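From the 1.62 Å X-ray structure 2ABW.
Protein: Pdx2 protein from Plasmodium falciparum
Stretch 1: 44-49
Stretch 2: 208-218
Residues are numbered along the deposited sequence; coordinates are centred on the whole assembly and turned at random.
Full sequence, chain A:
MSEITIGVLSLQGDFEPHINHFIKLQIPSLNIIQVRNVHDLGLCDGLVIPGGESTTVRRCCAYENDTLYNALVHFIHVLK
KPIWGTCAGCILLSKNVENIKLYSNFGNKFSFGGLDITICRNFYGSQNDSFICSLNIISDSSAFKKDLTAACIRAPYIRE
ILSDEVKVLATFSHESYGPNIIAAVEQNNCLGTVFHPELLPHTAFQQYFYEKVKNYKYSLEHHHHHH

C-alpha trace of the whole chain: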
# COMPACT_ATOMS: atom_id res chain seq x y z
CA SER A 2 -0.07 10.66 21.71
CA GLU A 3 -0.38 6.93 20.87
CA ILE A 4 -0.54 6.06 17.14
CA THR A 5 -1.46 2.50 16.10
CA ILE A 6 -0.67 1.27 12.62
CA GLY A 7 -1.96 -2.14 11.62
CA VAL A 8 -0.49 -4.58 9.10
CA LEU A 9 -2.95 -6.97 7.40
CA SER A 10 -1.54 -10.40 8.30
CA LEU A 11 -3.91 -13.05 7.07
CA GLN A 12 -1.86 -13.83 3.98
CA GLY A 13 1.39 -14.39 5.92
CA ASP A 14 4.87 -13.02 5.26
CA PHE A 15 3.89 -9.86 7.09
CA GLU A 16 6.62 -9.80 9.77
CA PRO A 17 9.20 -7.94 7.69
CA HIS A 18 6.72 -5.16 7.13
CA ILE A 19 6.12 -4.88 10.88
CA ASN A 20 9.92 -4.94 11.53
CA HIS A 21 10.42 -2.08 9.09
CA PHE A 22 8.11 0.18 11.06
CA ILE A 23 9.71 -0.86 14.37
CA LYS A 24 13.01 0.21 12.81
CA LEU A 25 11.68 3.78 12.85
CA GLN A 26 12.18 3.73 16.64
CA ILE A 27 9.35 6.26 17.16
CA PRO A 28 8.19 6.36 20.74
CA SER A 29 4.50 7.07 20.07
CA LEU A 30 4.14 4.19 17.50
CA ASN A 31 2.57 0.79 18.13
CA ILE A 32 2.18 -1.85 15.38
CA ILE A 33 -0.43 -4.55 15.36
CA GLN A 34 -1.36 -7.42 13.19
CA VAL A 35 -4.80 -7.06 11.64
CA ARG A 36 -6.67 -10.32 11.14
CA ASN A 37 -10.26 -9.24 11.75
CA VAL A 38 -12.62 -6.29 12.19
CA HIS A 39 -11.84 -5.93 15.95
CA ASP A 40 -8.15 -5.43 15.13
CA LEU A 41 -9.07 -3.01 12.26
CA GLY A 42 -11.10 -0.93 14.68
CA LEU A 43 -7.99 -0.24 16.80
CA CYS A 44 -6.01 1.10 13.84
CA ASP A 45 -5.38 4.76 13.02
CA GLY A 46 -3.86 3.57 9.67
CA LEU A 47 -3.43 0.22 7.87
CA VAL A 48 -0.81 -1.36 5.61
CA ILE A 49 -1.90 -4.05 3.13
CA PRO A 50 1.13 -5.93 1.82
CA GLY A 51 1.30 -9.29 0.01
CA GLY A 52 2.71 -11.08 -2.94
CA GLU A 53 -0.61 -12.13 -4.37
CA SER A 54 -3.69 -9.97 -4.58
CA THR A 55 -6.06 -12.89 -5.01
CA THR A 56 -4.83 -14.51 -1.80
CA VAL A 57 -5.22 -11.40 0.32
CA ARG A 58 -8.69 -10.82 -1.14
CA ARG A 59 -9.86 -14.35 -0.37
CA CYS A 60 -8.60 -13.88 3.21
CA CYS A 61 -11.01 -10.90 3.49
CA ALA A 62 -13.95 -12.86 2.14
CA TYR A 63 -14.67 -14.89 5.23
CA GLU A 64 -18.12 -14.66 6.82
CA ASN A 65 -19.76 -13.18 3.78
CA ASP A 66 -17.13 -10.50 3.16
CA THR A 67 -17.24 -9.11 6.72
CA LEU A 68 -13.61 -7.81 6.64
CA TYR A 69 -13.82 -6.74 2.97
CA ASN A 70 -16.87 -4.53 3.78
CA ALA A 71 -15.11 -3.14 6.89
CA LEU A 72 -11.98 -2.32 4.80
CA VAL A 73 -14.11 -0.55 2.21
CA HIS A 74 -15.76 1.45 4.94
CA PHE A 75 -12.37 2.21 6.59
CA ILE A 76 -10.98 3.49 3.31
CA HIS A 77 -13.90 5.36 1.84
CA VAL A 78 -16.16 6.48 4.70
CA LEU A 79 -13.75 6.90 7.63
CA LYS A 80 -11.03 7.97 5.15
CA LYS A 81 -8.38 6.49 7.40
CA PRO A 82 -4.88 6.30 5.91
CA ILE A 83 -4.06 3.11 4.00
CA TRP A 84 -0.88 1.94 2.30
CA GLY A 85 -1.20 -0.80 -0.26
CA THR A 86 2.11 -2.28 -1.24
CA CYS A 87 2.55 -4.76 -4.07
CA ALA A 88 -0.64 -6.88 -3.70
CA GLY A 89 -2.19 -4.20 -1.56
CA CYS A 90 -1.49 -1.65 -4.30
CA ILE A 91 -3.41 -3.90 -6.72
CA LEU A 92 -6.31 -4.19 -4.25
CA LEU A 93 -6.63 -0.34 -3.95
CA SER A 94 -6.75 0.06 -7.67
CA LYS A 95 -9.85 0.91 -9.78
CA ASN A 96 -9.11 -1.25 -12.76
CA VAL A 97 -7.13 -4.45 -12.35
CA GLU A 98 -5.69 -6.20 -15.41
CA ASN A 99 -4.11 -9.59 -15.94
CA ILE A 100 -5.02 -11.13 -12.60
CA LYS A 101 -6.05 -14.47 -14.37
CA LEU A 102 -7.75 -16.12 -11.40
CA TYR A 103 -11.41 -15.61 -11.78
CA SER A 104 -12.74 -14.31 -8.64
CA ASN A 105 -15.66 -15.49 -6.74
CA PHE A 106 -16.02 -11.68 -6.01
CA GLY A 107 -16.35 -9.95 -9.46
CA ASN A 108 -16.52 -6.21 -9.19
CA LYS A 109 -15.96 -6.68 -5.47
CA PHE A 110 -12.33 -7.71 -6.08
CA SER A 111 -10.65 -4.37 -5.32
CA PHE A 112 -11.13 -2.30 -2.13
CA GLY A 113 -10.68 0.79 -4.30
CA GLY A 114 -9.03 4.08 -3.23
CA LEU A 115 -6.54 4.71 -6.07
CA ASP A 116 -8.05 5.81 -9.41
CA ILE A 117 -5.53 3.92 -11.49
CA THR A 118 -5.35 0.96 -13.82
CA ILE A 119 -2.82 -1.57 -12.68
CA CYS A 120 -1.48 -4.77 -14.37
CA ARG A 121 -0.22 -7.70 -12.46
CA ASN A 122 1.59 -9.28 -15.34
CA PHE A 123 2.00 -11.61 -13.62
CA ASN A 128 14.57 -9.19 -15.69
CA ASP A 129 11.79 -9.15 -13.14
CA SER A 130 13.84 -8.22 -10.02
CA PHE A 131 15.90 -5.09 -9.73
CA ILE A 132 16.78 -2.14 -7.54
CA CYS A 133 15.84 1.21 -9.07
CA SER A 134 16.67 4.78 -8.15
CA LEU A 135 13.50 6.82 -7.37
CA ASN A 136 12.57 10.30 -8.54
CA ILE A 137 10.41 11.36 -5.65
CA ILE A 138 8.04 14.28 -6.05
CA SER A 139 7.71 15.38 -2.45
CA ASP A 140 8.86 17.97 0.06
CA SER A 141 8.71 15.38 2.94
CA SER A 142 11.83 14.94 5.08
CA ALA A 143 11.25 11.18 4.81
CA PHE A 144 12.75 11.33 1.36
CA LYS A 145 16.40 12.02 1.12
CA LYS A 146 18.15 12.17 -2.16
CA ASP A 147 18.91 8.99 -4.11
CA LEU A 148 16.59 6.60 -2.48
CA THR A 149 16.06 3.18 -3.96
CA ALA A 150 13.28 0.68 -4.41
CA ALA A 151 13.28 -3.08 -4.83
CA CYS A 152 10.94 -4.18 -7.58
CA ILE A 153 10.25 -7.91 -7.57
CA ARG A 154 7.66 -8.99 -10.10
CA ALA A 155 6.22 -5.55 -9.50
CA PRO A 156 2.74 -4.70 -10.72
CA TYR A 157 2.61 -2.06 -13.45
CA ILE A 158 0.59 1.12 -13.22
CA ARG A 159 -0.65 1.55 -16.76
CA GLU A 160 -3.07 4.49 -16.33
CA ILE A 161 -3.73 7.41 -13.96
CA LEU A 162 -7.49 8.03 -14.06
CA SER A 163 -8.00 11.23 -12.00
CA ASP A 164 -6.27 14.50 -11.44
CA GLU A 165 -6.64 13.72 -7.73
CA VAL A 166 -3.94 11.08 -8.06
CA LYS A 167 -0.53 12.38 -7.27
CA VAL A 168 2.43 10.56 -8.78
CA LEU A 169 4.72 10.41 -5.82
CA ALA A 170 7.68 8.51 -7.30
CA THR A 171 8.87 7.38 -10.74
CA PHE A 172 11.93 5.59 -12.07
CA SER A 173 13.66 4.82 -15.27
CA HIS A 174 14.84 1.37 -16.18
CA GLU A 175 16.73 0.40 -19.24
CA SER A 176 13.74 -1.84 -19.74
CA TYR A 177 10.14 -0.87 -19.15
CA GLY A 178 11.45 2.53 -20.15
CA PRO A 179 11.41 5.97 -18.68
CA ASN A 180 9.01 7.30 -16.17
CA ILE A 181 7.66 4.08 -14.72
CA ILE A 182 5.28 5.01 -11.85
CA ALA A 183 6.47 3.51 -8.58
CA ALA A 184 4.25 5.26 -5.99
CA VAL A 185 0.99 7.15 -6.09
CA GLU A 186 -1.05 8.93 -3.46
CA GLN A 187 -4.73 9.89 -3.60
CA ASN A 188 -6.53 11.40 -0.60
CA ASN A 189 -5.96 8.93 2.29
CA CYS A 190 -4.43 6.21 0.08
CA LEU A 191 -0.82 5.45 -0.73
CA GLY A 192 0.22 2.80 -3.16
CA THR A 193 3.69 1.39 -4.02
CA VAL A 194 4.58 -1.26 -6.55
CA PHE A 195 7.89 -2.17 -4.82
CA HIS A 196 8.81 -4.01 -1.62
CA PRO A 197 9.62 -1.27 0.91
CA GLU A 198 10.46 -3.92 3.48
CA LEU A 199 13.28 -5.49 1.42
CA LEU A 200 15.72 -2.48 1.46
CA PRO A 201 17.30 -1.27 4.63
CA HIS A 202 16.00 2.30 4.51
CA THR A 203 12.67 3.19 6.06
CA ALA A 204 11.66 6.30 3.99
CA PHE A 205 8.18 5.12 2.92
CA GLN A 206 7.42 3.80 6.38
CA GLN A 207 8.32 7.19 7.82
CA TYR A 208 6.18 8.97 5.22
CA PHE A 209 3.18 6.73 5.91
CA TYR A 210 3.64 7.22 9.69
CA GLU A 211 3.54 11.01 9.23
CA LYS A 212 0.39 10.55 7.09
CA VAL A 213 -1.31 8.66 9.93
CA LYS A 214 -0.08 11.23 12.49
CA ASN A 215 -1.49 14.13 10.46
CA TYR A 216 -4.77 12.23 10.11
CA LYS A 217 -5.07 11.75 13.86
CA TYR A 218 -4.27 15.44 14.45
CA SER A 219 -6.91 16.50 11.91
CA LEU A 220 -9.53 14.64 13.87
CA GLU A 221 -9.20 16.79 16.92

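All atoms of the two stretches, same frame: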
# COMPACT_ATOMS: atom_id res chain seq x y z
N CYS A 44 -7.07 0.56 14.73
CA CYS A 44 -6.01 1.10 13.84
C CYS A 44 -6.31 2.56 13.51
O CYS A 44 -7.40 2.85 13.07
CB CYS A 44 -5.91 0.38 12.47
SG CYS A 44 -5.22 -1.28 12.77
N ASP A 45 -5.28 3.44 13.56
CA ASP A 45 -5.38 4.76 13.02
C ASP A 45 -5.00 4.77 11.51
O ASP A 45 -5.35 5.68 10.78
CB ASP A 45 -4.35 5.61 13.74
CG ASP A 45 -4.66 5.79 15.20
OD1 ASP A 45 -5.86 6.03 15.54
OD2 ASP A 45 -3.79 5.68 16.09
N GLY A 46 -4.20 3.79 11.09
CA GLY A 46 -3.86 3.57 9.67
C GLY A 46 -3.58 2.11 9.42
O GLY A 46 -3.35 1.33 10.41
N LEU A 47 -3.57 1.68 8.17
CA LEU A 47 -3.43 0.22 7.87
C LEU A 47 -2.48 0.08 6.66
O LEU A 47 -2.56 0.88 5.70
CB LEU A 47 -4.80 -0.36 7.50
CG LEU A 47 -4.80 -1.79 7.09
CD1 LEU A 47 -4.53 -2.65 8.29
CD2 LEU A 47 -6.12 -2.20 6.36
N VAL A 48 -1.63 -0.94 6.74
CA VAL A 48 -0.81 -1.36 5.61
C VAL A 48 -1.35 -2.68 5.10
O VAL A 48 -1.56 -3.67 5.91
CB VAL A 48 0.64 -1.55 6.05
CG1 VAL A 48 1.45 -1.98 4.85
CG2 VAL A 48 1.15 -0.26 6.69
N ILE A 49 -1.56 -2.79 3.77
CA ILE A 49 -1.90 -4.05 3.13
C ILE A 49 -0.73 -4.45 2.26
O ILE A 49 -0.59 -3.85 1.23
CB ILE A 49 -3.19 -3.95 2.35
CG1 ILE A 49 -4.35 -3.55 3.29
CG2 ILE A 49 -3.49 -5.36 1.71
CD1 ILE A 49 -5.83 -3.63 2.75
N TYR A 208 7.18 8.15 5.91
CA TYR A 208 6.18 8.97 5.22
C TYR A 208 4.77 8.54 5.59
O TYR A 208 3.88 9.35 5.89
CB TYR A 208 6.34 8.83 3.73
CG TYR A 208 5.46 9.72 2.95
CD1 TYR A 208 5.70 11.10 2.91
CD2 TYR A 208 4.42 9.26 2.23
CE1 TYR A 208 4.89 11.94 2.16
CE2 TYR A 208 3.65 10.08 1.45
CZ TYR A 208 3.88 11.41 1.41
OH TYR A 208 3.12 12.33 0.66
N PHE A 209 4.56 7.24 5.58
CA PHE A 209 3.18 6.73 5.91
C PHE A 209 2.91 7.02 7.40
O PHE A 209 1.78 7.41 7.73
CB PHE A 209 3.02 5.26 5.63
CG PHE A 209 1.60 4.78 5.85
CD1 PHE A 209 0.59 5.29 5.02
CD2 PHE A 209 1.24 3.85 6.80
CE1 PHE A 209 -0.71 4.93 5.23
CE2 PHE A 209 -0.06 3.48 6.98
CZ PHE A 209 -1.01 4.03 6.23
N TYR A 210 3.86 6.87 8.29
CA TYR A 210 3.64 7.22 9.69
C TYR A 210 3.18 8.69 9.80
O TYR A 210 2.21 9.00 10.51
CB TYR A 210 4.92 7.01 10.47
CG TYR A 210 4.78 7.55 11.85
CD1 TYR A 210 4.14 6.88 12.85
CD2 TYR A 210 5.22 8.83 12.17
CE1 TYR A 210 3.98 7.43 14.12
CE2 TYR A 210 5.07 9.39 13.43
CZ TYR A 210 4.40 8.72 14.41
OH TYR A 210 4.19 9.20 15.71
N GLU A 211 3.88 9.61 9.16
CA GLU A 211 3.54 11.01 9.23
C GLU A 211 2.13 11.24 8.66
O GLU A 211 1.39 12.04 9.23
CB GLU A 211 4.58 11.81 8.49
CG GLU A 211 5.87 11.93 9.23
CD GLU A 211 5.81 12.80 10.46
OE1 GLU A 211 4.96 13.70 10.52
OE2 GLU A 211 6.61 12.65 11.38
N LYS A 212 1.74 10.46 7.65
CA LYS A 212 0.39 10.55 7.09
C LYS A 212 -0.65 10.21 8.13
O LYS A 212 -1.69 10.85 8.32
CB LYS A 212 0.25 9.63 5.90
CG LYS A 212 -0.98 9.80 5.10
CD LYS A 212 -0.89 8.97 3.81
CE LYS A 212 -2.23 8.98 2.98
NZ LYS A 212 -2.27 10.32 2.34
N VAL A 213 -0.40 9.13 8.84
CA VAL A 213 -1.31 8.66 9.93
C VAL A 213 -1.34 9.69 11.05
O VAL A 213 -2.40 10.00 11.60
CB VAL A 213 -0.89 7.26 10.44
CG1 VAL A 213 -1.83 6.83 11.60
CG2 VAL A 213 -0.92 6.22 9.35
N LYS A 214 -0.14 10.18 11.45
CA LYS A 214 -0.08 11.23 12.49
C LYS A 214 -0.87 12.45 12.12
O LYS A 214 -1.65 12.92 12.99
CB LYS A 214 1.40 11.59 12.70
CG LYS A 214 1.57 12.61 13.83
CD LYS A 214 2.88 13.33 13.67
CE LYS A 214 2.73 14.51 12.70
NZ LYS A 214 3.97 15.25 12.47
N ASN A 215 -0.78 12.89 10.89
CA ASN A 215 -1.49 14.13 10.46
C ASN A 215 -2.99 13.86 10.45
O ASN A 215 -3.82 14.67 10.86
CB ASN A 215 -1.06 14.53 9.08
CG ASN A 215 0.39 15.07 9.02
OD1 ASN A 215 0.89 15.51 9.97
ND2 ASN A 215 0.93 15.14 7.82
N TYR A 216 -3.37 12.66 9.99
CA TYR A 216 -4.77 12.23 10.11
C TYR A 216 -5.31 12.32 11.52
O TYR A 216 -6.38 12.92 11.77
CB TYR A 216 -5.00 10.81 9.50
CG TYR A 216 -6.28 10.17 10.01
CD1 TYR A 216 -7.44 10.45 9.43
CD2 TYR A 216 -6.27 9.30 11.09
CE1 TYR A 216 -8.62 9.89 9.94
CE2 TYR A 216 -7.42 8.77 11.61
CZ TYR A 216 -8.61 9.07 11.01
OH TYR A 216 -9.74 8.54 11.55
N LYS A 217 -4.58 11.77 12.48
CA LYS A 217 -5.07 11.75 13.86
C LYS A 217 -5.21 13.17 14.37
O LYS A 217 -6.18 13.46 15.08
CB LYS A 217 -4.08 10.98 14.73
CG LYS A 217 -4.78 10.28 15.91
CD LYS A 217 -3.99 9.16 16.46
CE LYS A 217 -4.67 8.47 17.63
NZ LYS A 217 -6.08 8.03 17.38
N TYR A 218 -4.26 14.05 14.03
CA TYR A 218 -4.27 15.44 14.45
C TYR A 218 -5.49 16.16 13.86
O TYR A 218 -6.16 16.98 14.51
CB TYR A 218 -2.99 16.09 14.00
CG TYR A 218 -1.75 15.78 14.85
CD1 TYR A 218 -1.76 14.83 15.89
CD2 TYR A 218 -0.56 16.51 14.65
CE1 TYR A 218 -0.57 14.62 16.73
CE2 TYR A 218 0.59 16.29 15.43
CZ TYR A 218 0.56 15.34 16.46
OH TYR A 218 1.69 15.15 17.26

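What holds the two stretches together by charge? A single salt bridge does so: K217 NZ donates a hydrogen bond to D45 OD1 at 2.7 Å. The lysine reaches it with an extended chain, its first three chi angles all t, and turns only at chi4, which is p and brings the ammonium group round to the carboxylate. D45 lies in the loop just before the strand, and its CA-to-CB bond points toward the helix, so the acid meets the lysine directly. The other carboxylate oxygen, OD2, is hydrogen-bonded elsewhere in the structure, which leaves both oxygens of this buried acid satisfied.

Does the backbone of D45 share in this polar network? It does not. D45 O is covered by the contact and has no hydrogen-bonding partner anywhere in the model; its neighbour across the interface is the ring of Y216, with D45 O 3.7 Å from Y216 CD2. The amides from K212 to Y218 bond within the helix, as K217 N does to V213 O at 2.9 Å. The salt bridge is the only hydrogen-bonded link between the two stretches.

Why does the helix come so close at G46? The CA atoms of G46 and V213 are 5.7 Å apart, the nearest pairing of the two backbones, and the glycine has no side chain to fill that gap. A CB built ideally on G46 would point toward the helix and lie 2.5 Å from V213 CG2, a clash, and 3.5 Å from F209 CZ, which is tight. V213 CG2 faces the bare alpha carbon, 4.0 Å from G46 CA. V213 CG1 packs 3.5 Å from D45 CB and 3.9 Å from G46 N, so one methyl group touches the last loop residue and the first residue of the strand.

How does the packing continue along the strand? The strand and helix run roughly antiparallel, at 150° between their N-to-C directions, so moving forward from G46 means moving back along the helix from V213 to F209, one turn earlier. The F209 ring meets G46 at its edge, and its tip also reaches the main chain of L47, with F209 CZ 3.6 Å from L47 O. The CA-to-CB bond of L47 points away from the helix; that of V48 points sideways, yet V48 CG2 makes an apolar contact with F209 CE2 at 3.9 Å. F209 touches G46, L47 and V48, and I49 makes no contact.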